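PDB 5AH5: leucine--tRNA ligase from Agrobacterium radiobacter, which probably catalyses the ATP-dependent attachment of L-leucine to tRNA(Leu), giving leucyl-tRNA(Leu), AMP and diphosphate. Local coordinates for residues V586-F590 with W611-Q617; I645-C650 with N745-V749. All coordinates share one frame; numbering follows the deposited sequence.

Interaction 1 of 2, residues V586-F590 with W611-Q617; sequences VVQEF and WEDSGPQ
Phe590 and Val586, one turn apart on helix 583-590 of this class I synthetase, pack against two consecutive type I beta turns, Glu612 to Gly615 and Ser614 to Gln617, which lead into helix 617-632. The tight part is largely apolar. Pro616 lies over one face of the Phe590 ring in a CH-pi contact, with CB 4.0 Å from the ring centroid and 23° off the normal. Gln617 N sits over the same face, while Glu589 CG lies over the centre of the opposite one, holding the ring between two layers. At the ring edge, near its plane, the backbone O of Asp613 comes 3.2 Å from Phe590 CE2. Val586 points CG1 anti to its own backbone N (chi1 -170°), and this branch fills the corner between Trp611 and Pro616, 3.7 Å from Trp611 CZ2 and 3.8 Å from Pro616 CG. It meets the indole at its edge, and Tyr598 of helix 592-601 packs its ring against the same indole.

Toward solvent the contact thins out, and no hydrogen bond spans the two segments. Exposed Gln617 brings NE2 to another part of the Phe590 edge, 3.6 Å from Phe590 CE1, its amide turned 83° from the ring plane. On the Val586 side, exposed Asp613 lays carboxylate atom OD1 3.6 Å from Val586 CG2.

Interaction 2 of 2, residues I645-C650 with N745-V749; sequences ICPDDC and NERLV
Pro647 lays its ring over one face of the Arg747 guanidinium, with Pro647 CG 3.5 Å above the centre of the plane and Pro647 CB 3.2 Å from Arg747 NH2. Arg747 reaches there through a side chain that folds back along its length (chi3 -47°). It also touches a neighbouring molecule in the crystal. Asp648 OD1, 4.4 Å from Arg747 NH2, is too far to count as a salt bridge. At the other end of the proline ring, Pro647 CD is approached by Asn745 ND2 at 3.7 Å.

Deeper in the contact, buried Leu748 plugs the turn formed by 645-650. With CG anti to the carbonyl carbon (chi1 -62°), its two methyls split the work: CD1 comes 3.3 Å from Ile645 O and also meets Ile645 CG2, whereas CD2 lies 3.9 Å from both Cys650 SG and Pro647 CA. Asp649 OD2 accepts a 2.6 Å hydrogen bond from Cys646 N, fastening the short 3-10 segment 647-649, and the type I turn from Asn745 to Leu748 presents its three contacting side chains together.

The contact joins the loop leading into helix 653-674 to 745-749 of the anticodon-binding domain. That helix backs both loops: Ala659 touches Ile645, Arg656 touches Cys650 and Leu748, and Gln663 bonds Asn745 N. Helix 701-715 supplies Ser707 against Ile645, and beyond 745-749 the chain runs on into strand 753-760.

In the fold
Coming from the N terminus, the chain passes Lys575, a predicted ATP-binding residue, before reaching helix 583-590. Interaction 1 then closes a short loop of 20 residues that contains helix 592-601 and strand 609-610, so the end of helix 583-590 is tied to the entry of helix 617-632. After helices 617-632 and 634-639, interaction 2 opens and closes a much longer, helix-rich loop of 94 residues, joining the approach to helix 653-674 with the segment before strand 753-760 across the anticodon-binding region. The two loops follow in series, neither nested nor crossing. Their centres are about 39 Å apart, and they do not touch.

Interaction 1 of 2, residues V586-F590 with W611-Q617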
ATOM      1  N   VAL B 586      -4.698 -23.096  13.235  1.00 31.63           N
ATOM      2  CA  VAL B 586      -5.430 -22.193  14.159  1.00 36.18           C
ATOM      3  C   VAL B 586      -6.933 -22.180  13.834  1.00 33.19           C
ATOM      4  O   VAL B 586      -7.765 -22.298  14.727  1.00 31.98           O
ATOM      5  CB  VAL B 586      -4.764 -20.819  14.224  1.00 38.34           C
ATOM      6  CG1 VAL B 586      -5.387 -20.013  15.339  1.00 42.01           C
ATOM      7  CG2 VAL B 586      -3.268 -21.010  14.519  1.00 40.88           C
ATOM      8  N   VAL B 587      -7.250 -22.178  12.536  1.00 33.29           N
ATOM      9  CA  VAL B 587      -8.628 -22.190  12.044  1.00 30.76           C
ATOM     10  C   VAL B 587      -9.313 -23.493  12.405  1.00 36.74           C
ATOM     11  O   VAL B 587     -10.481 -23.497  12.814  1.00 31.91           O
ATOM     12  CB  VAL B 587      -8.646 -21.926  10.529  1.00 31.51           C
ATOM     13  CG1 VAL B 587     -10.003 -22.195   9.917  1.00 32.65           C
ATOM     14  CG2 VAL B 587      -8.196 -20.514  10.261  1.00 29.97           C
ATOM     15  N   GLN B 588      -8.572 -24.598  12.311  1.00 34.37           N
ATOM     16  CA  GLN B 588      -9.076 -25.892  12.690  1.00 39.56           C
ATOM     17  C   GLN B 588      -9.377 -25.988  14.196  1.00 36.23           C
ATOM     18  O   GLN B 588     -10.328 -26.681  14.621  1.00 35.99           O
ATOM     19  CB  GLN B 588      -8.042 -26.981  12.307  1.00 45.15           C
ATOM     20  CG  GLN B 588      -8.519 -28.414  12.431  1.00 58.87           C
ATOM     21  CD  GLN B 588      -9.584 -28.778  11.392  1.00 73.14           C
ATOM     22  OE1 GLN B 588      -9.762 -28.065  10.380  1.00 85.43           O
ATOM     23  NE2 GLN B 588     -10.318 -29.879  11.647  1.00 71.26           N
ATOM     24  N   GLU B 589      -8.535 -25.388  15.016  1.00 31.50           N
ATOM     25  CA  GLU B 589      -8.782 -25.427  16.470  1.00 36.30           C
ATOM     26  C   GLU B 589      -9.930 -24.490  16.923  1.00 34.76           C
ATOM     27  O   GLU B 589     -10.735 -24.873  17.745  1.00 37.14           O
ATOM     28  CB  GLU B 589      -7.511 -25.107  17.250  1.00 39.94           C
ATOM     29  CG  GLU B 589      -7.729 -24.932  18.742  1.00 50.96           C
ATOM     30  CD  GLU B 589      -6.425 -24.959  19.543  1.00 62.33           C
ATOM     31  OE1 GLU B 589      -5.340 -24.729  18.954  1.00 66.17           O
ATOM     32  OE2 GLU B 589      -6.480 -25.191  20.778  1.00 69.92           O
ATOM     33  N   PHE B 590     -10.012 -23.298  16.360  1.00 34.28           N
ATOM     34  CA  PHE B 590     -10.890 -22.227  16.887  1.00 37.36           C
ATOM     35  C   PHE B 590     -12.024 -21.777  15.980  1.00 35.75           C
ATOM     36  O   PHE B 590     -12.948 -21.095  16.428  1.00 37.29           O
ATOM     37  CB  PHE B 590     -10.024 -21.000  17.158  1.00 37.86           C
ATOM     38  CG  PHE B 590      -9.034 -21.212  18.258  1.00 37.99           C
ATOM     39  CD1 PHE B 590      -9.474 -21.432  19.544  1.00 43.69           C
ATOM     40  CD2 PHE B 590      -7.679 -21.170  18.016  1.00 39.02           C
ATOM     41  CE1 PHE B 590      -8.571 -21.637  20.593  1.00 44.32           C
ATOM     42  CE2 PHE B 590      -6.781 -21.368  19.041  1.00 43.34           C
ATOM     43  CZ  PHE B 590      -7.226 -21.603  20.335  1.00 41.32           C
ATOM     44  N   TRP B 611       1.947 -12.609  17.728  1.00 31.59           N
ATOM     45  CA  TRP B 611       0.954 -13.642  17.586  1.00 30.95           C
ATOM     46  C   TRP B 611       1.203 -14.760  18.586  1.00 41.65           C
ATOM     47  O   TRP B 611       2.329 -15.222  18.692  1.00 45.62           O
ATOM     48  CB  TRP B 611       0.938 -14.237  16.151  1.00 34.69           C
ATOM     49  CG  TRP B 611       0.123 -15.454  16.079  1.00 31.64           C
ATOM     50  CD1 TRP B 611       0.534 -16.702  16.337  1.00 35.63           C
ATOM     51  CD2 TRP B 611      -1.276 -15.543  15.774  1.00 32.70           C
ATOM     52  NE1 TRP B 611      -0.531 -17.583  16.231  1.00 37.80           N
ATOM     53  CE2 TRP B 611      -1.640 -16.876  15.866  1.00 31.50           C
ATOM     54  CE3 TRP B 611      -2.237 -14.624  15.403  1.00 34.13           C
ATOM     55  CZ2 TRP B 611      -2.915 -17.295  15.659  1.00 36.59           C
ATOM     56  CZ3 TRP B 611      -3.506 -15.053  15.173  1.00 32.18           C
ATOM     57  CH2 TRP B 611      -3.845 -16.350  15.312  1.00 34.57           C
ATOM     58  N   GLU B 612       0.144 -15.200  19.273  1.00 50.76           N
ATOM     59  CA  GLU B 612       0.127 -16.423  20.110  1.00 60.95           C
ATOM     60  C   GLU B 612      -0.882 -17.414  19.497  1.00 54.34           C
ATOM     61  O   GLU B 612      -2.013 -17.005  19.271  1.00 52.75           O
ATOM     62  CB  GLU B 612      -0.354 -16.068  21.536  1.00 67.32           C
ATOM     63  CG  GLU B 612       0.410 -14.924  22.205  1.00 75.93           C
ATOM     64  CD  GLU B 612      -0.388 -14.114  23.220  1.00 82.27           C
ATOM     65  OE1 GLU B 612      -1.353 -13.380  22.839  1.00 80.68           O
ATOM     66  OE2 GLU B 612      -0.000 -14.184  24.409  1.00 75.38           O
ATOM     67  N   ASP B 613      -0.515 -18.681  19.262  1.00 56.52           N
ATOM     68  CA  ASP B 613      -1.453 -19.716  18.718  1.00 61.08           C
ATOM     69  C   ASP B 613      -2.710 -19.942  19.559  1.00 50.65           C
ATOM     70  O   ASP B 613      -3.776 -20.324  19.035  1.00 50.50           O
ATOM     71  CB  ASP B 613      -0.798 -21.089  18.554  1.00 65.63           C
ATOM     72  CG  ASP B 613       0.228 -21.135  17.433  1.00 77.06           C
ATOM     73  OD1 ASP B 613      -0.164 -21.328  16.239  1.00 59.11           O
ATOM     74  OD2 ASP B 613       1.433 -21.021  17.794  1.00 73.21           O
ATOM     75  N   SER B 614      -2.573 -19.740  20.853  1.00 43.85           N
ATOM     76  CA  SER B 614      -3.692 -19.824  21.767  1.00 48.33           C
ATOM     77  C   SER B 614      -4.401 -18.468  21.897  1.00 43.91           C
ATOM     78  O   SER B 614      -5.417 -18.417  22.532  1.00 49.98           O
ATOM     79  CB  SER B 614      -3.201 -20.285  23.143  1.00 53.12           C
ATOM     80  OG  SER B 614      -2.586 -19.197  23.824  1.00 56.77           O
ATOM     81  N   GLY B 615      -3.846 -17.385  21.332  1.00 43.86           N
ATOM     82  CA  GLY B 615      -4.439 -16.040  21.368  1.00 42.49           C
ATOM     83  C   GLY B 615      -5.934 -15.892  20.997  1.00 41.26           C
ATOM     84  O   GLY B 615      -6.588 -15.115  21.567  1.00 40.89           O
ATOM     85  N   PRO B 616      -6.447 -16.607  19.979  1.00 36.21           N
ATOM     86  CA  PRO B 616      -7.857 -16.631  19.687  1.00 33.08           C
ATOM     87  C   PRO B 616      -8.752 -17.303  20.683  1.00 32.35           C
ATOM     88  O   PRO B 616      -9.957 -17.254  20.486  1.00 28.04           O
ATOM     89  CB  PRO B 616      -7.936 -17.459  18.388  1.00 34.03           C
ATOM     90  CG  PRO B 616      -6.610 -17.328  17.786  1.00 35.32           C
ATOM     91  CD  PRO B 616      -5.675 -17.314  18.939  1.00 35.90           C
ATOM     92  N   GLN B 617      -8.223 -17.941  21.725  1.00 32.59           N
ATOM     93  CA  GLN B 617      -9.074 -18.602  22.707  1.00 34.39           C
ATOM     94  C   GLN B 617     -10.066 -17.593  23.396  1.00 33.47           C
ATOM     95  O   GLN B 617     -11.243 -17.910  23.579  1.00 31.71           O
ATOM     96  CB  GLN B 617      -8.214 -19.351  23.742  1.00 37.63           C
ATOM     97  CG  GLN B 617      -8.970 -20.113  24.834  1.00 43.98           C
ATOM     98  CD  GLN B 617     -10.041 -21.066  24.306  1.00 52.13           C
ATOM     99  OE1 GLN B 617     -11.253 -20.716  24.176  1.00 61.27           O
ATOM    100  NE2 GLN B 617      -9.622 -22.279  24.003  1.00 54.47           N
TER

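Interaction 2 of 2, residues I645-C650 with N745-V749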
ATOM      1  N   ILE B 645     -35.285  -2.711  16.643  1.00 39.07           N
ATOM      2  CA  ILE B 645     -36.223  -2.186  17.640  1.00 44.94           C
ATOM      3  C   ILE B 645     -37.036  -1.043  17.036  1.00 44.01           C
ATOM      4  O   ILE B 645     -36.454  -0.077  16.547  1.00 48.56           O
ATOM      5  CB  ILE B 645     -35.439  -1.657  18.865  1.00 47.66           C
ATOM      6  CG1 ILE B 645     -34.608  -2.802  19.490  1.00 44.53           C
ATOM      7  CG2 ILE B 645     -36.390  -1.018  19.886  1.00 47.05           C
ATOM      8  CD1 ILE B 645     -33.596  -2.317  20.498  1.00 47.66           C
ATOM      9  N   CYS B 646     -38.362  -1.146  17.053  1.00 45.79           N
ATOM     10  CA  CYS B 646     -39.240   0.027  16.751  1.00 49.63           C
ATOM     11  C   CYS B 646     -39.724   0.783  18.043  1.00 41.84           C
ATOM     12  O   CYS B 646     -39.906   0.151  19.083  1.00 37.00           O
ATOM     13  CB  CYS B 646     -40.439  -0.423  15.934  1.00 54.06           C
ATOM     14  SG  CYS B 646     -40.032  -0.960  14.257  1.00 58.19           S
ATOM     15  N   PRO B 647     -39.956   2.111  17.962  1.00 43.71           N
ATOM     16  CA  PRO B 647     -40.430   2.932  19.131  1.00 45.63           C
ATOM     17  C   PRO B 647     -41.629   2.323  19.858  1.00 47.15           C
ATOM     18  O   PRO B 647     -41.599   2.232  21.085  1.00 55.16           O
ATOM     19  CB  PRO B 647     -40.800   4.274  18.514  1.00 45.04           C
ATOM     20  CG  PRO B 647     -40.043   4.342  17.245  1.00 46.64           C
ATOM     21  CD  PRO B 647     -39.754   2.948  16.761  1.00 44.29           C
ATOM     22  N   ASP B 648     -42.609   1.820  19.106  1.00 46.74           N
ATOM     23  CA  ASP B 648     -43.791   1.092  19.650  1.00 55.30           C
ATOM     24  C   ASP B 648     -43.503  -0.216  20.384  1.00 54.61           C
ATOM     25  O   ASP B 648     -44.362  -0.715  21.096  1.00 50.41           O
ATOM     26  CB  ASP B 648     -44.841   0.800  18.536  1.00 60.27           C
ATOM     27  CG  ASP B 648     -45.568   2.068  18.030  1.00 62.43           C
ATOM     28  OD1 ASP B 648     -45.250   3.190  18.505  1.00 59.02           O
ATOM     29  OD2 ASP B 648     -46.457   1.931  17.144  1.00 65.37           O
ATOM     30  N   ASP B 649     -42.334  -0.811  20.176  1.00 57.06           N
ATOM     31  CA  ASP B 649     -41.931  -1.986  20.958  1.00 49.26           C
ATOM     32  C   ASP B 649     -41.540  -1.628  22.434  1.00 41.18           C
ATOM     33  O   ASP B 649     -41.607  -2.481  23.307  1.00 41.59           O
ATOM     34  CB  ASP B 649     -40.741  -2.707  20.289  1.00 55.65           C
ATOM     35  CG  ASP B 649     -40.969  -3.058  18.764  1.00 58.89           C
ATOM     36  OD1 ASP B 649     -42.080  -3.469  18.366  1.00 52.66           O
ATOM     37  OD2 ASP B 649     -39.979  -2.966  17.979  1.00 50.26           O
ATOM     38  N   CYS B 650     -41.049  -0.415  22.672  1.00 41.49           N
ATOM     39  CA  CYS B 650     -40.594   0.034  23.978  1.00 51.21           C
ATOM     40  C   CYS B 650     -41.765   0.404  24.946  1.00 58.34           C
ATOM     41  O   CYS B 650     -42.393   1.469  24.822  1.00 51.63           O
ATOM     42  CB  CYS B 650     -39.686   1.261  23.818  1.00 54.07           C
ATOM     43  SG  CYS B 650     -38.173   0.937  22.881  1.00 57.25           S
ATOM     44  N   ASN B 745     -32.403   4.381  13.940  1.00 46.14           N
ATOM     45  CA  ASN B 745     -33.764   4.889  14.132  1.00 47.09           C
ATOM     46  C   ASN B 745     -33.676   6.118  15.047  1.00 44.08           C
ATOM     47  O   ASN B 745     -33.409   5.971  16.237  1.00 34.45           O
ATOM     48  CB  ASN B 745     -34.655   3.807  14.707  1.00 46.59           C
ATOM     49  CG  ASN B 745     -36.102   4.259  14.796  1.00 49.04           C
ATOM     50  OD1 ASN B 745     -36.418   5.356  15.305  1.00 57.45           O
ATOM     51  ND2 ASN B 745     -36.978   3.434  14.301  1.00 44.57           N
ATOM     52  N   GLU B 746     -33.780   7.310  14.446  1.00 46.55           N
ATOM     53  CA  GLU B 746     -33.569   8.604  15.140  1.00 52.65           C
ATOM     54  C   GLU B 746     -34.581   8.900  16.283  1.00 45.38           C
ATOM     55  O   GLU B 746     -34.281   9.691  17.146  1.00 44.63           O
ATOM     56  CB  GLU B 746     -33.572   9.787  14.146  1.00 62.79           C
ATOM     57  CG  GLU B 746     -32.204  10.121  13.537  1.00 71.03           C
ATOM     58  CD  GLU B 746     -31.289  10.899  14.493  1.00 86.85           C
ATOM     59  OE1 GLU B 746     -31.792  11.718  15.310  1.00 96.38           O
ATOM     60  OE2 GLU B 746     -30.049  10.700  14.431  1.00 91.80           O
ATOM     61  N   ARG B 747     -35.737   8.243  16.276  1.00 45.19           N
ATOM     62  CA  ARG B 747     -36.662   8.242  17.434  1.00 54.43           C
ATOM     63  C   ARG B 747     -36.055   7.554  18.678  1.00 52.49           C
ATOM     64  O   ARG B 747     -36.480   7.864  19.791  1.00 44.88           O
ATOM     65  CB  ARG B 747     -38.021   7.528  17.159  1.00 51.80           C
ATOM     66  CG  ARG B 747     -38.802   7.860  15.889  1.00 62.47           C
ATOM     67  CD  ARG B 747     -40.128   8.589  16.095  1.00 63.44           C
ATOM     68  NE  ARG B 747     -40.985   8.023  17.137  1.00 61.36           N
ATOM     69  CZ  ARG B 747     -42.064   7.249  16.961  1.00 61.26           C
ATOM     70  NH1 ARG B 747     -42.504   6.877  15.752  1.00 66.18           N
ATOM     71  NH2 ARG B 747     -42.715   6.814  18.038  1.00 59.72           N
ATOM     72  N   LEU B 748     -35.122   6.603  18.509  1.00 41.99           N
ATOM     73  CA  LEU B 748     -34.629   5.839  19.661  1.00 38.57           C
ATOM     74  C   LEU B 748     -33.278   6.237  20.168  1.00 42.29           C
ATOM     75  O   LEU B 748     -32.842   5.712  21.175  1.00 45.10           O
ATOM     76  CB  LEU B 748     -34.698   4.371  19.369  1.00 43.50           C
ATOM     77  CG  LEU B 748     -36.107   3.884  19.130  1.00 42.83           C
ATOM     78  CD1 LEU B 748     -36.076   2.559  18.415  1.00 43.38           C
ATOM     79  CD2 LEU B 748     -36.855   3.753  20.475  1.00 49.81           C
ATOM     80  N   VAL B 749     -32.669   7.232  19.543  1.00 44.39           N
ATOM     81  CA  VAL B 749     -31.307   7.655  19.829  1.00 50.31           C
ATOM     82  C   VAL B 749     -31.121   8.426  21.131  1.00 51.19           C
ATOM     83  O   VAL B 749     -30.041   8.316  21.759  1.00 52.38           O
ATOM     84  CB  VAL B 749     -30.762   8.535  18.660  1.00 55.84           C
ATOM     85  CG1 VAL B 749     -29.443   9.244  18.999  1.00 57.29           C
ATOM     86  CG2 VAL B 749     -30.583   7.662  17.442  1.00 58.67           C
TER